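Local coordinates for protein DELTA1-pyrroline-2-carboxylate reductase (Thermococcus litoralis DSM 5473, PDB 6T3E) that probably catalyses the reduction of Delta1-pyrroline-2-carboxylate to L-proline with NADH as hydride donor, at residues L26-R30 / S31-K35; K40-I43 / E44-R48; G234-R237 / E238-I242. All coordinates share one frame; numbering follows the deposited sequence.

Contact 1. Residues L26-R30 / S31-K35; sequences LLLSR and SDLEK
The guanidinium of Arg30 and the carboxylate of Glu34 meet with their planes 77° apart: Glu34 OE1 comes up to the rim of the guanidinium, close to the plane of the group, and forms a salt bridge of 2.7 Å with Arg30 NH1. Arg30 NE has a second, long and weak ion pair with Glu126. The other carboxylate, that of Asp32, receives the backbone of Ser29 from above its plane: Ser29 N donates to Asp32 OD2 at 3.2 Å, 46° out of that plane, yet the N-H...O line is almost straight. The return bond runs from Asp32 N to Ser29 OG at 3.3 Å. These reciprocal bonds make a capping box, with Ser29 as N-cap of helix 30-36, which starts as strand 26-28 of the mixed sheet ends. The Ser29 hydroxyl sits between its own N and carbonyl carbon (chi1 71°), turned to the amide of the first helical turn. One turn on, Glu34 N donates to Arg30 O (2.9 Å). On the buried side, Leu28 CB packs on Leu33 CD2, whose modelled place is doubtful. Phe129 and Ile130 of helix 128-146 and Ala334 of helix 324-341 pack on Leu33, and Ala338 on Leu28.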
ATOM      1  N   LEU B  26     -18.773  -1.938   3.663  1.00 42.56           N
ATOM      2  CA  LEU B  26     -19.148  -3.238   4.216  1.00 44.52           C
ATOM      3  C   LEU B  26     -17.982  -3.835   4.989  1.00 51.00           C
ATOM      4  O   LEU B  26     -16.822  -3.696   4.589  1.00 53.56           O
ATOM      5  CB  LEU B  26     -19.583  -4.219   3.123  1.00 46.57           C
ATOM      6  CG  LEU B  26     -19.991  -5.651   3.515  1.00 44.83           C
ATOM      7  CD1 LEU B  26     -21.343  -5.700   4.247  1.00 40.47           C
ATOM      8  CD2 LEU B  26     -20.003  -6.558   2.292  1.00 42.18           C
ATOM      9  N   LEU B  27     -18.301  -4.510   6.093  1.00 51.92           N
ATOM     10  CA  LEU B  27     -17.325  -5.154   6.965  1.00 47.53           C
ATOM     11  C   LEU B  27     -17.510  -6.660   6.920  1.00 43.80           C
ATOM     12  O   LEU B  27     -18.638  -7.154   7.036  1.00 42.52           O
ATOM     13  CB  LEU B  27     -17.471  -4.684   8.409  1.00 51.02           C
ATOM     14  CG  LEU B  27     -16.336  -3.807   8.895  1.00 54.36           C
ATOM     15  CD1 LEU B  27     -16.342  -2.545   8.059  1.00 56.14           C
ATOM     16  CD2 LEU B  27     -16.487  -3.510  10.379  1.00 56.88           C
ATOM     17  N   LEU B  28     -16.401  -7.382   6.785  1.00 37.28           N
ATOM     18  CA  LEU B  28     -16.410  -8.835   6.740  1.00 34.25           C
ATOM     19  C   LEU B  28     -15.371  -9.329   7.731  1.00 39.45           C
ATOM     20  O   LEU B  28     -14.176  -9.077   7.554  1.00 40.92           O
ATOM     21  CB  LEU B  28     -16.112  -9.341   5.329  1.00 33.10           C
ATOM     22  CG  LEU B  28     -17.244  -9.173   4.315  1.00 35.87           C
ATOM     23  CD1 LEU B  28     -16.731  -9.339   2.871  1.00 33.03           C
ATOM     24  CD2 LEU B  28     -18.379 -10.152   4.611  1.00 38.54           C
ATOM     25  N   SER B  29     -15.824 -10.052   8.745  1.00 40.22           N
ATOM     26  CA  SER B  29     -14.985 -10.593   9.799  1.00 38.64           C
ATOM     27  C   SER B  29     -14.562 -12.016   9.452  1.00 42.97           C
ATOM     28  O   SER B  29     -15.095 -12.636   8.531  1.00 44.07           O
ATOM     29  CB  SER B  29     -15.746 -10.557  11.122  1.00 37.29           C
ATOM     30  OG  SER B  29     -16.782 -11.520  11.101  1.00 37.66           O
ATOM     31  N   ARG B  30     -13.573 -12.525  10.193  1.00 46.34           N
ATOM     32  CA  ARG B  30     -13.093 -13.882   9.939  1.00 50.36           C
ATOM     33  C   ARG B  30     -14.236 -14.885  10.002  1.00 49.21           C
ATOM     34  O   ARG B  30     -14.368 -15.750   9.128  1.00 43.09           O
ATOM     35  CB  ARG B  30     -11.991 -14.242  10.947  1.00 51.21           C
ATOM     36  CG  ARG B  30     -11.232 -15.545  10.668  1.00 52.19           C
ATOM     37  CD  ARG B  30     -10.079 -15.738  11.666  1.00 58.07           C
ATOM     38  NE  ARG B  30      -8.916 -16.406  11.061  1.00 62.53           N
ATOM     39  CZ  ARG B  30      -8.844 -17.714  10.811  1.00 64.46           C
ATOM     40  NH1 ARG B  30      -9.868 -18.512  11.105  1.00 68.69           N
ATOM     41  NH2 ARG B  30      -7.752 -18.228  10.264  1.00 60.27           N
ATOM     42  N   SER B  31     -15.118 -14.731  10.990  1.00 53.11           N
ATOM     43  CA  SER B  31     -16.300 -15.576  11.077  1.00 54.31           C
ATOM     44  C   SER B  31     -17.161 -15.426   9.831  1.00 56.16           C
ATOM     45  O   SER B  31     -17.653 -16.419   9.284  1.00 59.98           O
ATOM     46  CB  SER B  31     -17.085 -15.221  12.345  1.00 52.82           C
ATOM     47  OG  SER B  31     -18.478 -15.433  12.207  1.00 53.62           O
ATOM     48  N   ASP B  32     -17.297 -14.197   9.329  1.00 53.26           N
ATOM     49  CA  ASP B  32     -18.037 -13.987   8.089  1.00 54.03           C
ATOM     50  C   ASP B  32     -17.377 -14.717   6.919  1.00 51.75           C
ATOM     51  O   ASP B  32     -18.053 -15.424   6.161  1.00 49.76           O
ATOM     52  CB  ASP B  32     -18.155 -12.484   7.801  1.00 54.13           C
ATOM     53  CG  ASP B  32     -19.031 -11.751   8.824  1.00 56.27           C
ATOM     54  OD1 ASP B  32     -19.736 -12.432   9.606  1.00 60.19           O
ATOM     55  OD2 ASP B  32     -19.009 -10.496   8.851  1.00 51.60           O
ATOM     56  N   LEU B  33     -16.048 -14.615   6.796  1.00 49.96           N
ATOM     57  CA  LEU B  33     -15.370 -15.160   5.620  1.00 48.42           C
ATOM     58  C   LEU B  33     -15.344 -16.686   5.624  1.00 49.47           C
ATOM     59  O   LEU B  33     -15.486 -17.313   4.569  1.00 49.47           O
ATOM     60  CB  LEU B  33     -13.937 -14.624   5.529  1.00 47.13           C
ATOM     61  CG  LEU B  33     -13.657 -13.159   5.165  1.00 42.70           C
ATOM     62  CD1 LEU B  33     -14.300 -12.820   3.810  1.00 39.05           C
ATOM     63  CD2 LEU B  33     -14.049 -12.152   6.240  1.00 44.66           C
ATOM     64  N   GLU B  34     -15.157 -17.305   6.790  1.00 55.54           N
ATOM     65  CA  GLU B  34     -15.030 -18.763   6.837  1.00 61.81           C
ATOM     66  C   GLU B  34     -16.284 -19.411   6.281  1.00 62.50           C
ATOM     67  O   GLU B  34     -16.235 -20.454   5.625  1.00 64.83           O
ATOM     68  CB  GLU B  34     -14.784 -19.226   8.276  1.00 63.49           C
ATOM     69  CG  GLU B  34     -13.346 -19.558   8.634  1.00 65.62           C
ATOM     70  CD  GLU B  34     -13.169 -19.791  10.127  1.00 67.85           C
ATOM     71  OE1 GLU B  34     -12.478 -18.984  10.784  1.00 67.93           O
ATOM     72  OE2 GLU B  34     -13.732 -20.779  10.639  1.00 69.38           O
ATOM     73  N   LYS B  35     -17.407 -18.757   6.520  1.00 63.62           N
ATOM     74  CA  LYS B  35     -18.725 -19.162   6.066  1.00 62.69           C
ATOM     75  C   LYS B  35     -18.846 -19.096   4.539  1.00 59.93           C
ATOM     76  O   LYS B  35     -19.434 -19.988   3.920  1.00 62.23           O
ATOM     77  CB  LYS B  35     -19.679 -18.232   6.805  1.00 66.44           C
ATOM     78  CG  LYS B  35     -21.153 -18.235   6.652  1.00 69.98           C
ATOM     79  CD  LYS B  35     -21.608 -17.084   7.587  1.00 73.80           C
ATOM     80  CE  LYS B  35     -21.404 -17.516   9.031  1.00 78.38           C
ATOM     81  NZ  LYS B  35     -20.031 -17.311   9.679  1.00 81.66           N
TER

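Contact 2. Residues K40-I43 / E44-R48; sequences KEVI and ESVER
A chi1 of -52° puts Ser45 OG anti to the carbonyl carbon and beside the backbone N, so the hydroxyl joins the amide, which the helix already directs at Glu41 O. Ser45 OG donates to Glu41 O at 2.8 Å, from above the carbonyl plane, while Ser45 N donates to the same oxygen at 2.9 Å in that plane. Val46 CG2 likewise lies beside its backbone N, and touches Val42 CG1 at 4.1 Å across one turn of helix 39-54. The regular i to i+4 backbone pattern is borne out by Val46 N to Val42 O (2.8 Å) and Glu47 N to Ile43 O (3.0 Å). Lys40 and Glu44 form a salt bridge through NZ and OE2, although the modelled positions of both atoms are doubtful. Around the helix, Ile43 packs on Ala137 and Val141 of helix 128-146, whereas Ser45 touches Ile329 and Leu333 of helix 324-341. Glu47 turns its carboxylate outside the segment, to Lys144 by a salt bridge and Tyr145 by a hydrogen bond. Chemically, the serine hydroxyl spends its proton within its own helix, on the face that helix 324-341 packs against, and Glu41 O accepts two bonds at once.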
ATOM      1  N   LYS B  40     -11.958 -25.299  -2.791  1.00 54.50           N
ATOM      2  CA  LYS B  40     -12.193 -25.623  -4.196  1.00 56.66           C
ATOM      3  C   LYS B  40     -12.530 -24.374  -4.998  1.00 58.05           C
ATOM      4  O   LYS B  40     -12.057 -24.206  -6.130  1.00 57.27           O
ATOM      5  CB  LYS B  40     -13.311 -26.653  -4.315  1.00 59.41           C
ATOM      6  CG  LYS B  40     -13.513 -27.159  -5.721  1.00 65.75           C
ATOM      7  CD  LYS B  40     -14.540 -28.279  -5.749  1.00 70.37           C
ATOM      8  CE  LYS B  40     -15.253 -28.317  -7.085  1.00 73.17           C
ATOM      9  NZ  LYS B  40     -15.071 -27.039  -7.826  1.00 73.83           N
ATOM     10  N   GLU B  41     -13.331 -23.479  -4.413  1.00 59.48           N
ATOM     11  CA  GLU B  41     -13.644 -22.205  -5.056  1.00 58.64           C
ATOM     12  C   GLU B  41     -12.391 -21.344  -5.209  1.00 52.14           C
ATOM     13  O   GLU B  41     -12.155 -20.755  -6.271  1.00 48.94           O
ATOM     14  CB  GLU B  41     -14.722 -21.473  -4.257  1.00 62.31           C
ATOM     15  CG  GLU B  41     -16.134 -21.821  -4.683  1.00 70.62           C
ATOM     16  CD  GLU B  41     -17.196 -21.268  -3.741  1.00 77.22           C
ATOM     17  OE1 GLU B  41     -18.391 -21.262  -4.128  1.00 75.65           O
ATOM     18  OE2 GLU B  41     -16.837 -20.846  -2.614  1.00 80.58           O
ATOM     19  N   VAL B  42     -11.581 -21.252  -4.146  1.00 46.81           N
ATOM     20  CA  VAL B  42     -10.402 -20.390  -4.156  1.00 39.18           C
ATOM     21  C   VAL B  42      -9.377 -20.903  -5.151  1.00 41.19           C
ATOM     22  O   VAL B  42      -8.683 -20.111  -5.806  1.00 39.57           O
ATOM     23  CB  VAL B  42      -9.795 -20.279  -2.742  1.00 36.03           C
ATOM     24  CG1 VAL B  42      -8.685 -19.236  -2.712  1.00 35.97           C
ATOM     25  CG2 VAL B  42     -10.861 -19.893  -1.745  1.00 36.65           C
ATOM     26  N   ILE B  43      -9.268 -22.225  -5.290  1.00 32.40           N
ATOM     27  CA  ILE B  43      -8.342 -22.788  -6.264  1.00 39.31           C
ATOM     28  C   ILE B  43      -8.729 -22.347  -7.668  1.00 42.53           C
ATOM     29  O   ILE B  43      -7.895 -21.847  -8.434  1.00 43.01           O
ATOM     30  CB  ILE B  43      -8.308 -24.321  -6.135  1.00 40.50           C
ATOM     31  CG1 ILE B  43      -7.453 -24.726  -4.924  1.00 33.23           C
ATOM     32  CG2 ILE B  43      -7.830 -24.966  -7.445  1.00 36.75           C
ATOM     33  CD1 ILE B  43      -7.761 -26.092  -4.393  1.00 35.19           C
ATOM     34  N   GLU B  44     -10.017 -22.470  -8.003  1.00 48.48           N
ATOM     35  CA  GLU B  44     -10.485 -22.015  -9.307  1.00 53.83           C
ATOM     36  C   GLU B  44     -10.239 -20.525  -9.490  1.00 49.33           C
ATOM     37  O   GLU B  44      -9.793 -20.088 -10.557  1.00 43.98           O
ATOM     38  CB  GLU B  44     -11.972 -22.334  -9.477  1.00 62.32           C
ATOM     39  CG  GLU B  44     -12.292 -23.824  -9.505  1.00 69.53           C
ATOM     40  CD  GLU B  44     -13.778 -24.116  -9.344  1.00 74.71           C
ATOM     41  OE1 GLU B  44     -14.613 -23.291  -9.781  1.00 77.59           O
ATOM     42  OE2 GLU B  44     -14.107 -25.173  -8.766  1.00 75.71           O
ATOM     43  N   SER B  45     -10.476 -19.735  -8.439  1.00 49.38           N
ATOM     44  CA  SER B  45     -10.387 -18.284  -8.567  1.00 49.76           C
ATOM     45  C   SER B  45      -8.947 -17.822  -8.728  1.00 54.25           C
ATOM     46  O   SER B  45      -8.662 -16.952  -9.560  1.00 54.02           O
ATOM     47  CB  SER B  45     -11.015 -17.613  -7.348  1.00 48.50           C
ATOM     48  OG  SER B  45     -12.319 -18.106  -7.118  1.00 52.47           O
ATOM     49  N   VAL B  46      -8.025 -18.387  -7.940  1.00 53.31           N
ATOM     50  CA  VAL B  46      -6.622 -18.011  -8.059  1.00 45.92           C
ATOM     51  C   VAL B  46      -6.080 -18.432  -9.425  1.00 46.38           C
ATOM     52  O   VAL B  46      -5.267 -17.728 -10.037  1.00 45.42           O
ATOM     53  CB  VAL B  46      -5.802 -18.613  -6.900  1.00 42.65           C
ATOM     54  CG1 VAL B  46      -4.313 -18.547  -7.212  1.00 43.37           C
ATOM     55  CG2 VAL B  46      -6.097 -17.901  -5.570  1.00 37.69           C
ATOM     56  N   GLU B  47      -6.552 -19.565  -9.946  1.00 45.58           N
ATOM     57  CA  GLU B  47      -6.130 -19.986 -11.278  1.00 46.11           C
ATOM     58  C   GLU B  47      -6.562 -18.982 -12.341  1.00 49.26           C
ATOM     59  O   GLU B  47      -5.784 -18.650 -13.245  1.00 50.89           O
ATOM     60  CB  GLU B  47      -6.699 -21.366 -11.589  1.00 44.64           C
ATOM     61  CG  GLU B  47      -6.238 -21.925 -12.906  1.00 46.20           C
ATOM     62  CD  GLU B  47      -6.321 -23.448 -12.954  1.00 48.89           C
ATOM     63  OE1 GLU B  47      -6.997 -24.056 -12.071  1.00 48.17           O
ATOM     64  OE2 GLU B  47      -5.676 -24.026 -13.861  1.00 46.24           O
ATOM     65  N   ARG B  48      -7.790 -18.468 -12.237  1.00 49.62           N
ATOM     66  CA  ARG B  48      -8.275 -17.487 -13.204  1.00 52.35           C
ATOM     67  C   ARG B  48      -7.526 -16.164 -13.083  1.00 50.51           C
ATOM     68  O   ARG B  48      -7.289 -15.479 -14.090  1.00 49.09           O
ATOM     69  CB  ARG B  48      -9.782 -17.269 -13.016  1.00 57.62           C
ATOM     70  CG  ARG B  48     -10.365 -16.247 -13.983  1.00 65.40           C
ATOM     71  CD  ARG B  48     -11.336 -15.240 -13.328  1.00 67.07           C
ATOM     72  NE  ARG B  48     -12.164 -14.536 -14.319  1.00 69.33           N
ATOM     73  CZ  ARG B  48     -11.701 -13.706 -15.258  1.00 69.94           C
ATOM     74  NH1 ARG B  48     -10.399 -13.444 -15.351  1.00 69.35           N
ATOM     75  NH2 ARG B  48     -12.546 -13.131 -16.112  1.00 69.21           N
TER

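Contact 3. Residues G234-R237 / E238-I242; sequences GWIR and EGTHI
Arg237 to Thr240 form a type II beta turn, leading from the loop after strand 219-222 into strand 241-244 of the parallel sheet in the Rossmann-type nucleotide-binding domain. Glu238, extended, and Gly239 (phi 79°, psi 5°) occupy its central positions; the positive phi at the third position is one that glycine readily adopts. Arg237 CA and Thr240 CA are 6.6 Å apart, as a turn requires, but Arg237 O stays 3.8 Å from Thr240 N, so the evidence is this closeness and the torsions rather than a clear hydrogen bond. Beyond the turn, Ile242 pairs through its backbone with Thr316 and Phe318, and His241 with Asp218 and Leu220, which sets strand 241-244 between its two sheet neighbours. The bond from CA to CB of Thr240 is directed toward the preceding segment, and Thr240 OG1 meets Ile236 CG2, the two side chains crossing at about a right angle. Ile242 follows on the same side, its CD1 reaching Ile236 CG2 at 4.3 Å. Ile315 adds apolar cover to both Ile236 and Thr240. Arg237 first turns CG between its backbone N and carbonyl carbon, then runs extended to NE; Asp218 takes NH2 in a salt bridge. The carboxylate of Glu238 is paired with Arg313. Thr240 CG2 lies over one face of the Arg237 guanidinium, 3.9 Å from Arg237 NH1.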
ATOM      1  N   GLY B 234      19.858 -33.861  -0.513  1.00 70.19           N
ATOM      2  CA  GLY B 234      20.279 -35.254  -0.502  1.00 70.44           C
ATOM      3  C   GLY B 234      19.183 -36.229  -0.118  1.00 69.82           C
ATOM      4  O   GLY B 234      19.302 -37.429  -0.401  1.00 70.76           O
ATOM      5  N   TRP B 235      18.119 -35.745   0.527  1.00 64.66           N
ATOM      6  CA  TRP B 235      17.013 -36.594   0.945  1.00 59.28           C
ATOM      7  C   TRP B 235      15.952 -36.773  -0.126  1.00 57.34           C
ATOM      8  O   TRP B 235      15.224 -37.773  -0.094  1.00 58.22           O
ATOM      9  CB  TRP B 235      16.346 -36.023   2.199  1.00 58.27           C
ATOM     10  CG  TRP B 235      17.305 -35.662   3.289  1.00 62.35           C
ATOM     11  CD1 TRP B 235      18.533 -36.228   3.540  1.00 60.88           C
ATOM     12  CD2 TRP B 235      17.117 -34.652   4.288  1.00 60.65           C
ATOM     13  NE1 TRP B 235      19.113 -35.624   4.626  1.00 59.44           N
ATOM     14  CE2 TRP B 235      18.262 -34.661   5.108  1.00 59.94           C
ATOM     15  CE3 TRP B 235      16.089 -33.745   4.573  1.00 57.82           C
ATOM     16  CZ2 TRP B 235      18.406 -33.798   6.192  1.00 60.82           C
ATOM     17  CZ3 TRP B 235      16.238 -32.886   5.649  1.00 57.52           C
ATOM     18  CH2 TRP B 235      17.391 -32.914   6.438  1.00 58.89           C
ATOM     19  N   ILE B 236      15.841 -35.833  -1.059  1.00 52.74           N
ATOM     20  CA  ILE B 236      14.732 -35.833  -2.007  1.00 54.79           C
ATOM     21  C   ILE B 236      14.971 -36.886  -3.083  1.00 61.07           C
ATOM     22  O   ILE B 236      15.914 -36.778  -3.875  1.00 63.33           O
ATOM     23  CB  ILE B 236      14.553 -34.443  -2.629  1.00 49.69           C
ATOM     24  CG1 ILE B 236      14.740 -33.367  -1.553  1.00 47.27           C
ATOM     25  CG2 ILE B 236      13.192 -34.337  -3.267  1.00 46.23           C
ATOM     26  CD1 ILE B 236      14.449 -31.951  -2.015  1.00 42.96           C
ATOM     27  N   ARG B 237      14.089 -37.879  -3.145  1.00 65.28           N
ATOM     28  CA  ARG B 237      14.151 -38.859  -4.216  1.00 72.87           C
ATOM     29  C   ARG B 237      13.397 -38.332  -5.433  1.00 76.32           C
ATOM     30  O   ARG B 237      12.678 -37.336  -5.366  1.00 78.14           O
ATOM     31  CB  ARG B 237      13.589 -40.208  -3.763  1.00 76.58           C
ATOM     32  CG  ARG B 237      12.234 -40.148  -3.106  1.00 79.44           C
ATOM     33  CD  ARG B 237      11.714 -41.552  -2.828  1.00 83.47           C
ATOM     34  NE  ARG B 237      10.367 -41.537  -2.261  1.00 87.81           N
ATOM     35  CZ  ARG B 237       9.262 -41.255  -2.948  1.00 90.67           C
ATOM     36  NH1 ARG B 237       9.330 -40.954  -4.240  1.00 92.01           N
ATOM     37  NH2 ARG B 237       8.081 -41.271  -2.339  1.00 90.41           N
ATOM     38  N   GLU B 238      13.591 -38.997  -6.565  1.00 77.79           N
ATOM     39  CA  GLU B 238      12.970 -38.535  -7.793  1.00 75.96           C
ATOM     40  C   GLU B 238      11.449 -38.635  -7.712  1.00 75.58           C
ATOM     41  O   GLU B 238      10.875 -39.370  -6.898  1.00 75.75           O
ATOM     42  CB  GLU B 238      13.489 -39.321  -8.995  1.00 76.40           C
ATOM     43  CG  GLU B 238      13.846 -40.756  -8.714  1.00 77.79           C
ATOM     44  CD  GLU B 238      14.432 -41.442  -9.936  1.00 81.67           C
ATOM     45  OE1 GLU B 238      13.746 -42.314 -10.516  1.00 85.88           O
ATOM     46  OE2 GLU B 238      15.573 -41.101 -10.322  1.00 80.01           O
ATOM     47  N   GLY B 239      10.798 -37.854  -8.566  1.00 76.15           N
ATOM     48  CA  GLY B 239       9.361 -37.873  -8.686  1.00 77.28           C
ATOM     49  C   GLY B 239       8.598 -37.128  -7.621  1.00 75.46           C
ATOM     50  O   GLY B 239       7.364 -37.178  -7.626  1.00 77.23           O
ATOM     51  N   THR B 240       9.274 -36.433  -6.720  1.00 70.91           N
ATOM     52  CA  THR B 240       8.591 -35.694  -5.672  1.00 70.63           C
ATOM     53  C   THR B 240       8.396 -34.246  -6.102  1.00 66.04           C
ATOM     54  O   THR B 240       9.251 -33.664  -6.778  1.00 63.88           O
ATOM     55  CB  THR B 240       9.349 -35.756  -4.348  1.00 74.78           C
ATOM     56  OG1 THR B 240      10.346 -34.729  -4.321  1.00 77.33           O
ATOM     57  CG2 THR B 240       9.991 -37.126  -4.150  1.00 76.47           C
ATOM     58  N   HIS B 241       7.258 -33.677  -5.705  1.00 61.34           N
ATOM     59  CA  HIS B 241       6.916 -32.285  -5.953  1.00 55.12           C
ATOM     60  C   HIS B 241       6.963 -31.519  -4.641  1.00 51.17           C
ATOM     61  O   HIS B 241       6.507 -32.021  -3.609  1.00 51.19           O
ATOM     62  CB  HIS B 241       5.520 -32.149  -6.574  1.00 54.87           C
ATOM     63  CG  HIS B 241       4.983 -30.749  -6.538  1.00 51.20           C
ATOM     64  ND1 HIS B 241       5.459 -29.747  -7.357  1.00 50.46           N
ATOM     65  CD2 HIS B 241       4.028 -30.181  -5.767  1.00 48.50           C
ATOM     66  CE1 HIS B 241       4.814 -28.623  -7.101  1.00 47.68           C
ATOM     67  NE2 HIS B 241       3.936 -28.861  -6.142  1.00 48.55           N
ATOM     68  N   ILE B 242       7.548 -30.322  -4.674  1.00 51.80           N
ATOM     69  CA  ILE B 242       7.775 -29.511  -3.481  1.00 50.90           C
ATOM     70  C   ILE B 242       7.027 -28.197  -3.623  1.00 46.29           C
ATOM     71  O   ILE B 242       7.161 -27.507  -4.640  1.00 48.50           O
ATOM     72  CB  ILE B 242       9.272 -29.228  -3.244  1.00 51.67           C
ATOM     73  CG1 ILE B 242      10.121 -30.452  -3.582  1.00 56.71           C
ATOM     74  CG2 ILE B 242       9.510 -28.784  -1.809  1.00 44.25           C
ATOM     75  CD1 ILE B 242       9.886 -31.611  -2.659  1.00 59.21           C
TER

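From the N terminus the three contacts come in series, each closing before the next opens, with no nesting or crossing. Contact 1 closes the junction where strand 26-28 of the mixed sheet passes into helix 30-36. Contact 2 lies in the next helix, 39-54, its centre 19 Å from that of contact 1 and its nearest atoms about 7 Å away. Helices 128-146 and 324-341 pack against both, joining the two regions. Contact 3 comes much later and closes the turn into strand 241-244 of the parallel sheet. Its centre lies 39 Å from that of contact 1, across the chain's centre, yet helix 128-146 reaches it too, through Thr143 and Leu146 on His241.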